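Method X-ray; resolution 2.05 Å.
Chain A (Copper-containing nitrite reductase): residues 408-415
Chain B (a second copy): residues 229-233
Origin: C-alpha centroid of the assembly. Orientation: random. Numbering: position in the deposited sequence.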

# COMPACT_ATOMS: atom_id res chain seq x y z
N LEU A 408 -41.86 -36.34 -17.72
CA LEU A 408 -41.90 -36.43 -16.25
C LEU A 408 -42.50 -37.79 -15.90
O LEU A 408 -43.73 -37.89 -15.80
CB LEU A 408 -42.73 -35.27 -15.70
CG LEU A 408 -42.10 -33.90 -15.91
CD1 LEU A 408 -43.03 -32.79 -15.44
CD2 LEU A 408 -40.75 -33.81 -15.21
N ASP A 409 -41.64 -38.79 -15.78
CA ASP A 409 -42.08 -40.17 -15.45
C ASP A 409 -42.56 -40.16 -14.00
O ASP A 409 -43.45 -40.94 -13.69
CB ASP A 409 -40.97 -41.21 -15.68
CG ASP A 409 -40.12 -40.93 -16.92
OD1 ASP A 409 -39.14 -40.15 -16.79
OD2 ASP A 409 -40.48 -41.46 -18.00
N ARG A 410 -42.00 -39.30 -13.14
CA ARG A 410 -42.32 -39.32 -11.69
C ARG A 410 -42.12 -37.94 -11.05
O ARG A 410 -41.60 -37.04 -11.72
CB ARG A 410 -41.47 -40.38 -10.99
CG ARG A 410 -39.97 -40.21 -11.17
CD ARG A 410 -39.27 -40.67 -9.90
NE ARG A 410 -39.70 -39.85 -8.78
CZ ARG A 410 -39.67 -40.21 -7.50
NH1 ARG A 410 -39.23 -41.40 -7.14
NH2 ARG A 410 -40.08 -39.37 -6.57
N GLY A 411 -42.54 -37.80 -9.78
CA GLY A 411 -42.61 -36.53 -9.05
C GLY A 411 -41.26 -36.11 -8.51
O GLY A 411 -40.31 -36.93 -8.55
N GLY A 412 -41.19 -34.87 -8.02
CA GLY A 412 -40.00 -34.28 -7.37
C GLY A 412 -39.86 -32.78 -7.65
O GLY A 412 -40.64 -32.21 -8.46
N ARG A 413 -38.91 -32.14 -6.97
CA ARG A 413 -38.37 -30.81 -7.36
C ARG A 413 -37.18 -31.05 -8.29
O ARG A 413 -36.15 -31.56 -7.83
CB ARG A 413 -38.01 -30.00 -6.11
CG ARG A 413 -37.07 -28.84 -6.39
CD ARG A 413 -36.89 -27.98 -5.16
NE ARG A 413 -38.00 -27.05 -5.07
CZ ARG A 413 -38.77 -26.87 -4.01
NH1 ARG A 413 -39.76 -25.98 -4.06
NH2 ARG A 413 -38.58 -27.57 -2.90
N TYR A 414 -37.34 -30.74 -9.58
CA TYR A 414 -36.26 -30.85 -10.59
C TYR A 414 -35.56 -29.49 -10.65
O TYR A 414 -36.25 -28.44 -10.60
CB TYR A 414 -36.83 -31.36 -11.91
CG TYR A 414 -37.43 -32.75 -11.85
CD1 TYR A 414 -38.76 -32.95 -11.52
CD2 TYR A 414 -36.66 -33.88 -12.12
CE1 TYR A 414 -39.31 -34.22 -11.44
CE2 TYR A 414 -37.19 -35.16 -12.05
CZ TYR A 414 -38.53 -35.33 -11.72
OH TYR A 414 -39.05 -36.59 -11.66
N VAL A 415 -34.23 -29.48 -10.71
CA VAL A 415 -33.44 -28.24 -10.54
C VAL A 415 -32.69 -27.91 -11.82
O VAL A 415 -31.78 -28.68 -12.17
CB VAL A 415 -32.47 -28.36 -9.36
CG1 VAL A 415 -31.66 -27.09 -9.18
CG2 VAL A 415 -33.21 -28.73 -8.07
N ALA B 229 -29.91 -41.17 -13.73
CA ALA B 229 -31.07 -41.52 -12.88
C ALA B 229 -32.16 -40.45 -13.00
O ALA B 229 -31.83 -39.25 -13.14
CB ALA B 229 -30.63 -41.69 -11.45
N THR B 230 -33.42 -40.88 -12.87
CA THR B 230 -34.63 -40.03 -12.97
C THR B 230 -35.29 -39.96 -11.59
O THR B 230 -35.69 -41.01 -11.07
CB THR B 230 -35.56 -40.58 -14.06
OG1 THR B 230 -34.77 -40.68 -15.25
CG2 THR B 230 -36.78 -39.71 -14.31
N GLY B 231 -35.40 -38.75 -11.05
CA GLY B 231 -36.08 -38.46 -9.77
C GLY B 231 -35.26 -37.50 -8.90
O GLY B 231 -34.15 -37.12 -9.28
N PRO B 232 -35.77 -37.11 -7.71
CA PRO B 232 -35.14 -36.06 -6.90
C PRO B 232 -33.60 -36.13 -6.81
O PRO B 232 -33.05 -37.15 -6.36
CB PRO B 232 -35.79 -36.28 -5.52
CG PRO B 232 -37.19 -36.75 -5.87
CD PRO B 232 -36.98 -37.65 -7.08
N GLY B 233 -32.93 -35.05 -7.26
CA GLY B 233 -31.48 -34.83 -7.13
C GLY B 233 -30.65 -35.88 -7.86
O GLY B 233 -29.43 -35.98 -7.56

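A loop-to-strand segment of one copy of the nitrite reductase (chain A, 408-415) packs against an irregular segment of a second copy (chain B, 229-233). Chain A enters a strand at Gly412(A), whereas chain B has no regular helix or strand here. The backbones come nearest at Gly412(A) and Pro232(B), with 5.2 Å between their CA atoms. No hydrogen bond joins the two stretches, so the 304 Å² buried between them, both sides summed, reflects van der Waals packing.

Three side-chain hydrogen bonds within chain A involve residues that meet chain B. Arg410(A) curls back on the following residue, its NE donating to Gly411(A) O at 3.0 Å and its NH2 to the same oxygen at 3.2 Å. The Tyr414(A) hydroxyl donates to Arg410(A) O, with Tyr414(A) OH and Arg410(A) O 2.6 Å apart, tying the strand to the preceding loop. These bonds hold the arginine and tyrosine side chains beside chain B; the terminal nitrogens of Arg410(A) also have partners elsewhere in the structure.

The proline ring of Pro232(B), C-gamma exo in pucker, meets three consecutive residues of chain A. Pro232(B) CD lies over one face of the Arg410(A) guanidinium, 3.6 Å from Arg410(A) NH2, so that an aliphatic carbon covers the flat cation while the in-plane N-H groups remain free to bond. Pro232(B) CD is also 3.7 Å from Gly411(A) O, the oxygen that receives the arginine's hydrogen bonds. Pro232(B) CG approaches Gly412(A) CA at 4.0 Å.

The aliphatic part of Arg410(A) runs along the backbone of Thr230(B) and Gly231(B), with Arg410(A) CD 3.8 Å from Thr230(B) O and 3.9 Å from Gly231(B) CA. Tyr414(A) brings its OH to 4.0 Å from Gly231(B) CA, a contact through the end of the side chain. Asp409(A) OD1 touches the methyl carbon Thr230(B) CG2 at 3.5 Å; this is a carboxylate-to-carbon contact, not a polar pairing.

Gly412(A) (phi/psi 146/172) and Gly231(B) (136/178) adopt backbone angles at which a CB would jam against the preceding carbonyl oxygen, which by itself calls for glycine. The interface adds a second constraint: an ideal CB on Gly412(A) would lie a tight 3.1 Å from Pro232(B) CG, and one on Gly231(B) would lie 3.2 Å from Arg410(A) CD. Absence of these side chains thus permits the close fit on both chains.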